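Local structure of ankyrin repeat and SAM domain-containing protein 3 (Homo sapiens, 4NL9) at residues G7-L15 with F27-L38. The protein self-associates through the SAM domain described here, which mediates homooligomerization, and may take part in vasopressin signalling in the kidney. The protein carries 1 engineered substitution. Residues are numbered along the deposited sequence; the frame is centred on the assembly and turned at random.
Engineered in segment 27-38: Glu-36 (natural residue Ile).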
ATOM      1  N   GLY A   7     -20.053  -0.588   4.072  1.00 34.12           N
ATOM      2  CA  GLY A   7     -18.863  -1.377   3.816  1.00 32.58           C
ATOM      3  C   GLY A   7     -19.049  -2.301   2.630  1.00 32.35           C
ATOM      4  O   GLY A   7     -20.155  -2.440   2.109  1.00 32.88           O
ATOM      5  N   PRO A   8     -17.956  -2.936   2.191  1.00 24.37           N
ATOM      6  CA  PRO A   8     -18.024  -3.930   1.115  1.00 24.55           C
ATOM      7  C   PRO A   8     -18.880  -5.123   1.535  1.00 24.85           C
ATOM      8  O   PRO A   8     -18.876  -5.503   2.706  1.00 30.47           O
ATOM      9  CB  PRO A   8     -16.560  -4.357   0.938  1.00 24.99           C
ATOM     10  CG  PRO A   8     -15.890  -4.000   2.225  1.00 29.87           C
ATOM     11  CD  PRO A   8     -16.586  -2.760   2.704  1.00 29.29           C
ATOM     12  N   GLN A   9     -19.608  -5.701   0.583  1.00 23.66           N
ATOM     13  CA  GLN A   9     -20.505  -6.816   0.862  1.00 29.27           C
ATOM     14  C   GLN A   9     -19.740  -8.120   1.091  1.00 27.24           C
ATOM     15  O   GLN A   9     -20.168  -8.976   1.864  1.00 29.85           O
ATOM     16  CB  GLN A   9     -21.501  -7.001  -0.288  1.00 35.76           C
ATOM     17  CG  GLN A   9     -21.911  -5.706  -0.978  1.00 44.36           C
ATOM     18  CD  GLN A   9     -20.940  -5.285  -2.075  1.00 46.23           C
ATOM     19  OE1 GLN A   9     -20.240  -4.275  -1.952  1.00 34.45           O
ATOM     20  NE2 GLN A   9     -20.898  -6.059  -3.158  1.00 51.63           N
ATOM     21  N   ASP A  10     -18.611  -8.265   0.404  1.00 21.86           N
ATOM     22  CA  ASP A  10     -17.800  -9.477   0.497  1.00 18.21           C
ATOM     23  C   ASP A  10     -16.339  -9.164   0.197  1.00 16.34           C
ATOM     24  O   ASP A  10     -15.981  -8.015  -0.074  1.00 16.98           O
ATOM     25  CB  ASP A  10     -18.342 -10.607  -0.404  1.00 19.07           C
ATOM     26  CG  ASP A  10     -18.437 -10.218  -1.882  1.00 21.44           C
ATOM     27  OD1 ASP A  10     -17.765  -9.282  -2.346  1.00 20.84           O
ATOM     28  OD2 ASP A  10     -19.194 -10.898  -2.607  1.00 29.00           O
ATOM     29  N   LEU A  11     -15.480 -10.172   0.258  1.00 15.92           N
ATOM     30  CA  LEU A  11     -14.062  -9.910   0.079  1.00 14.92           C
ATOM     31  C   LEU A  11     -13.754  -9.394  -1.326  1.00 15.71           C
ATOM     32  O   LEU A  11     -12.961  -8.473  -1.486  1.00 16.30           O
ATOM     33  CB  LEU A  11     -13.231 -11.159   0.384  1.00 16.98           C
ATOM     34  CG  LEU A  11     -11.715 -10.982   0.287  1.00 15.31           C
ATOM     35  CD1 LEU A  11     -11.188  -9.831   1.174  1.00 15.14           C
ATOM     36  CD2 LEU A  11     -11.037 -12.297   0.640  1.00 18.15           C
ATOM     37  N   ALA A  12     -14.398  -9.977  -2.335  1.00 16.14           N
ATOM     38  CA  ALA A  12     -14.164  -9.529  -3.705  1.00 16.92           C
ATOM     39  C   ALA A  12     -14.473  -8.040  -3.828  1.00 17.94           C
ATOM     40  O   ALA A  12     -13.742  -7.305  -4.475  1.00 18.36           O
ATOM     41  CB  ALA A  12     -14.999 -10.339  -4.677  1.00 18.82           C
ATOM     42  N   ALA A  13     -15.539  -7.599  -3.166  1.00 17.89           N
ATOM     43  CA  ALA A  13     -15.912  -6.189  -3.210  1.00 16.84           C
ATOM     44  C   ALA A  13     -14.848  -5.292  -2.581  1.00 19.74           C
ATOM     45  O   ALA A  13     -14.511  -4.239  -3.120  1.00 21.86           O
ATOM     46  CB  ALA A  13     -17.273  -5.971  -2.547  1.00 19.47           C
ATOM     47  N   LEU A  14     -14.307  -5.717  -1.444  1.00 18.26           N
ATOM     48  CA  LEU A  14     -13.259  -4.954  -0.790  1.00 17.93           C
ATOM     49  C   LEU A  14     -12.024  -4.874  -1.681  1.00 16.11           C
ATOM     50  O   LEU A  14     -11.493  -3.797  -1.905  1.00 18.16           O
ATOM     51  CB  LEU A  14     -12.912  -5.556   0.585  1.00 16.93           C
ATOM     52  CG  LEU A  14     -11.918  -4.785   1.463  1.00 17.13           C
ATOM     53  CD1 LEU A  14     -12.156  -5.071   2.941  1.00 16.48           C
ATOM     54  CD2 LEU A  14     -10.467  -5.145   1.113  1.00 17.46           C
ATOM     55  N   LEU A  15     -11.561  -6.026  -2.166  1.00 14.66           N
ATOM     56  CA  LEU A  15     -10.360  -6.072  -2.994  1.00 17.21           C
ATOM     57  C   LEU A  15     -10.529  -5.259  -4.281  1.00 18.41           C
ATOM     58  O   LEU A  15      -9.581  -4.620  -4.742  1.00 19.30           O
ATOM     59  CB  LEU A  15      -9.985  -7.529  -3.305  1.00 17.82           C
ATOM     60  CG  LEU A  15      -9.570  -8.354  -2.081  1.00 15.38           C
ATOM     61  CD1 LEU A  15      -9.189  -9.773  -2.468  1.00 15.76           C
ATOM     62  CD2 LEU A  15      -8.429  -7.687  -1.326  1.00 18.96           C
ATOM     63  N   PHE A  27      -6.591 -15.660  -1.295  1.00 14.29           N
ATOM     64  CA  PHE A  27      -7.418 -15.685  -0.093  1.00 13.99           C
ATOM     65  C   PHE A  27      -8.433 -16.828  -0.126  1.00 14.70           C
ATOM     66  O   PHE A  27      -8.613 -17.539   0.872  1.00 15.07           O
ATOM     67  CB  PHE A  27      -8.129 -14.339   0.117  1.00 13.26           C
ATOM     68  CG  PHE A  27      -7.209 -13.228   0.554  1.00 13.03           C
ATOM     69  CD1 PHE A  27      -6.604 -13.266   1.801  1.00 13.83           C
ATOM     70  CD2 PHE A  27      -6.950 -12.152  -0.279  1.00 13.50           C
ATOM     71  CE1 PHE A  27      -5.755 -12.254   2.213  1.00 13.89           C
ATOM     72  CE2 PHE A  27      -6.099 -11.133   0.124  1.00 14.19           C
ATOM     73  CZ  PHE A  27      -5.493 -11.187   1.378  1.00 14.55           C
ATOM     74  N   GLU A  28      -9.072 -17.027  -1.277  1.00 14.98           N
ATOM     75  CA  GLU A  28     -10.087 -18.065  -1.397  1.00 17.57           C
ATOM     76  C   GLU A  28      -9.505 -19.452  -1.151  1.00 17.60           C
ATOM     77  O   GLU A  28     -10.149 -20.298  -0.530  1.00 19.77           O
ATOM     78  CB  GLU A  28     -10.780 -17.989  -2.759  1.00 17.99           C
ATOM     79  CG  GLU A  28     -11.721 -16.802  -2.867  1.00 20.76           C
ATOM     80  CD  GLU A  28     -12.417 -16.720  -4.214  1.00 22.14           C
ATOM     81  OE1 GLU A  28     -11.940 -17.365  -5.171  1.00 27.47           O
ATOM     82  OE2 GLU A  28     -13.445 -16.013  -4.310  1.00 27.09           O
ATOM     83  N   GLU A  29      -8.282 -19.669  -1.625  1.00 17.06           N
ATOM     84  CA  GLU A  29      -7.623 -20.962  -1.447  1.00 18.24           C
ATOM     85  C   GLU A  29      -7.318 -21.237   0.032  1.00 18.18           C
ATOM     86  O   GLU A  29      -7.239 -22.399   0.452  1.00 20.99           O
ATOM     87  CB  GLU A  29      -6.357 -21.024  -2.309  1.00 21.01           C
ATOM     88  CG  GLU A  29      -5.574 -22.319  -2.198  1.00 25.28           C
ATOM     89  CD  GLU A  29      -6.338 -23.510  -2.743  1.00 42.09           C
ATOM     90  OE1 GLU A  29      -7.236 -23.310  -3.590  1.00 46.89           O
ATOM     91  OE2 GLU A  29      -6.040 -24.646  -2.318  1.00 51.74           O
ATOM     92  N   GLN A  30      -7.165 -20.171   0.819  1.00 17.08           N
ATOM     93  CA  GLN A  30      -6.961 -20.310   2.262  1.00 17.58           C
ATOM     94  C   GLN A  30      -8.260 -20.190   3.064  1.00 18.13           C
ATOM     95  O   GLN A  30      -8.240 -20.090   4.297  1.00 21.10           O
ATOM     96  CB  GLN A  30      -5.918 -19.307   2.757  1.00 18.93           C
ATOM     97  CG  GLN A  30      -4.570 -19.452   2.060  1.00 19.68           C
ATOM     98  CD  GLN A  30      -4.029 -20.860   2.140  1.00 18.57           C
ATOM     99  OE1 GLN A  30      -3.687 -21.473   1.117  1.00 21.70           O
ATOM    100  NE2 GLN A  30      -3.953 -21.391   3.355  1.00 22.27           N
ATOM    101  N   ASP A  31      -9.386 -20.199   2.355  1.00 16.07           N
ATOM    102  CA  ASP A  31     -10.708 -20.080   2.976  1.00 16.55           C
ATOM    103  C   ASP A  31     -10.881 -18.796   3.788  1.00 20.36           C
ATOM    104  O   ASP A  31     -11.612 -18.767   4.782  1.00 23.34           O
ATOM    105  CB  ASP A  31     -11.025 -21.314   3.835  1.00 19.40           C
ATOM    106  CG  ASP A  31     -10.852 -22.610   3.068  1.00 26.49           C
ATOM    107  OD1 ASP A  31     -11.295 -22.681   1.903  1.00 30.08           O
ATOM    108  OD2 ASP A  31     -10.251 -23.551   3.621  1.00 31.21           O
ATOM    109  N   VAL A  32     -10.200 -17.736   3.357  1.00 14.95           N
ATOM    110  CA  VAL A  32     -10.318 -16.427   3.982  1.00 14.85           C
ATOM    111  C   VAL A  32     -11.431 -15.637   3.303  1.00 15.33           C
ATOM    112  O   VAL A  32     -11.304 -15.249   2.138  1.00 17.29           O
ATOM    113  CB  VAL A  32      -8.996 -15.636   3.875  1.00 15.64           C
ATOM    114  CG1 VAL A  32      -9.180 -14.195   4.386  1.00 16.63           C
ATOM    115  CG2 VAL A  32      -7.881 -16.346   4.645  1.00 16.90           C
ATOM    116  N   ASP A  33     -12.534 -15.432   4.016  1.00 15.93           N
ATOM    117  CA  ASP A  33     -13.606 -14.573   3.531  1.00 14.65           C
ATOM    118  C   ASP A  33     -13.439 -13.172   4.105  1.00 14.86           C
ATOM    119  O   ASP A  33     -12.435 -12.884   4.759  1.00 14.27           O
ATOM    120  CB  ASP A  33     -14.971 -15.146   3.929  1.00 15.12           C
ATOM    121  CG  ASP A  33     -15.176 -15.202   5.436  1.00 16.55           C
ATOM    122  OD1 ASP A  33     -14.186 -15.180   6.203  1.00 17.28           O
ATOM    123  OD2 ASP A  33     -16.345 -15.254   5.871  1.00 21.65           O
ATOM    124  N   LEU A  34     -14.423 -12.312   3.871  1.00 14.85           N
ATOM    125  CA  LEU A  34     -14.370 -10.932   4.363  1.00 14.86           C
ATOM    126  C   LEU A  34     -14.210 -10.846   5.872  1.00 15.98           C
ATOM    127  O   LEU A  34     -13.356 -10.115   6.367  1.00 14.65           O
ATOM    128  CB  LEU A  34     -15.600 -10.144   3.922  1.00 15.30           C
ATOM    129  CG  LEU A  34     -15.622  -8.688   4.391  1.00 15.41           C
ATOM    130  CD1 LEU A  34     -14.418  -7.905   3.869  1.00 18.90           C
ATOM    131  CD2 LEU A  34     -16.922  -8.023   3.954  1.00 19.82           C
ATOM    132  N   ARG A  35     -15.009 -11.608   6.607  1.00 15.15           N
ATOM    133  CA  ARG A  35     -14.935 -11.577   8.066  1.00 15.25           C
ATOM    134  C   ARG A  35     -13.533 -11.924   8.573  1.00 15.81           C
ATOM    135  O   ARG A  35     -12.976 -11.204   9.409  1.00 14.81           O
ATOM    136  CB  ARG A  35     -15.974 -12.525   8.654  1.00 17.85           C
ATOM    137  CG  ARG A  35     -16.041 -12.491  10.161  1.00 20.70           C
ATOM    138  CD  ARG A  35     -17.294 -13.213  10.631  1.00 26.02           C
ATOM    139  NE  ARG A  35     -17.147 -13.770  11.972  1.00 42.47           N
ATOM    140  CZ  ARG A  35     -16.713 -15.003  12.219  1.00 55.30           C
ATOM    141  NH1 ARG A  35     -16.381 -15.802  11.214  1.00 59.17           N
ATOM    142  NH2 ARG A  35     -16.609 -15.435  13.469  1.00 57.15           N
ATOM    143  N   GLU A  36     -12.950 -13.005   8.062  1.00 14.81           N
ATOM    144  CA  GLU A  36     -11.604 -13.377   8.475  1.00 14.33           C
ATOM    145  C   GLU A  36     -10.581 -12.353   7.999  1.00 13.99           C
ATOM    146  O   GLU A  36      -9.647 -12.031   8.722  1.00 15.64           O
ATOM    147  CB  GLU A  36     -11.223 -14.781   7.992  1.00 14.99           C
ATOM    148  CG  GLU A  36      -9.821 -15.183   8.432  1.00 17.10           C
ATOM    149  CD  GLU A  36      -9.457 -16.614   8.084  1.00 25.76           C
ATOM    150  OE1 GLU A  36     -10.240 -17.283   7.384  1.00 28.53           O
ATOM    151  OE2 GLU A  36      -8.375 -17.068   8.520  1.00 26.79           O
ATOM    152  N   PHE A  37     -10.755 -11.844   6.784  1.00 15.65           N
ATOM    153  CA  PHE A  37      -9.823 -10.851   6.253  1.00 14.55           C
ATOM    154  C   PHE A  37      -9.715  -9.639   7.188  1.00 15.58           C
ATOM    155  O   PHE A  37      -8.624  -9.117   7.429  1.00 13.79           O
ATOM    156  CB  PHE A  37     -10.269 -10.424   4.841  1.00 13.68           C
ATOM    157  CG  PHE A  37      -9.422  -9.329   4.235  1.00 13.49           C
ATOM    158  CD1 PHE A  37      -8.246  -9.637   3.564  1.00 13.52           C
ATOM    159  CD2 PHE A  37      -9.809  -8.000   4.342  1.00 13.67           C
ATOM    160  CE1 PHE A  37      -7.468  -8.634   3.000  1.00 13.84           C
ATOM    161  CE2 PHE A  37      -9.036  -6.984   3.782  1.00 15.05           C
ATOM    162  CZ  PHE A  37      -7.866  -7.306   3.108  1.00 13.79           C
ATOM    163  N   LEU A  38     -10.852  -9.211   7.734  1.00 14.10           N
ATOM    164  CA  LEU A  38     -10.894  -8.030   8.589  1.00 15.37           C
ATOM    165  C   LEU A  38     -10.270  -8.255   9.960  1.00 15.68           C
ATOM    166  O   LEU A  38     -10.117  -7.298  10.728  1.00 19.29           O
ATOM    167  CB  LEU A  38     -12.325  -7.501   8.708  1.00 18.04           C
ATOM    168  CG  LEU A  38     -12.925  -6.947   7.414  1.00 14.84           C
ATOM    169  CD1 LEU A  38     -14.403  -6.632   7.587  1.00 20.42           C
ATOM    170  CD2 LEU A  38     -12.171  -5.702   6.910  1.00 18.42           C
TER
HETATM  171  O   HOH W   1     -16.410 -12.667   1.623  1.00 18.58           O
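Leu-11 reaches from the first turn of its helix to meet Leu-34, Phe-37, Val-32 and Phe-27 in turn. Its CB lies beside the backbone of Leu-34, 3.9 Å from Leu-34 N. CG stands anti to the backbone N (chi1 -177°), and from there the two methyls part. CD1 settles over one face of the Phe-37 ring, 3.9 Å from the centroid and 23° off the normal, a CH-pi contact. CD2 runs on to Phe-27 CB at 3.6 Å and also touches the carbonyl oxygen of Val-32. A forked leucine suits this place because one residue can serve two aromatic side chains.

Leu-34 answers from the other segment: its CD1 meets Leu-14 CD1 at 3.7 Å, the two side chains crossing nearly at right angles, while its CD2 lies against the backbone of Pro-8 and Asp-10. Leu-14 CD2 approaches Phe-37 CE2 obliquely at 3.5 Å. Within 27-38 the two rings also touch, Phe-37 CD1 lying over one face of Phe-27, toward its rim.

Where the two helix starts come together, one water accepts from both Leu-11 N and Leu-34 N, each at 3.0 Å, satisfying two first-turn amides. Asp-10 and Asp-33 are the N-caps; Asp-10 OD1 takes Ala-13 N at 2.9 Å, and Asp-33 OD1 takes Glu-36 N, the latter residue an engineered one. Aspartate suits an N-cap because its short carboxylate can accept from a first-turn N-H that lacks a main-chain acceptor within the helix.

The contact thus packs helix 11-17 against helices 24-29 and 34-37 in the all-helical SAM bundle, where Met-59 of the long helix 53-65 and Leu-45 of helix 42-48 each touch both phenylalanines.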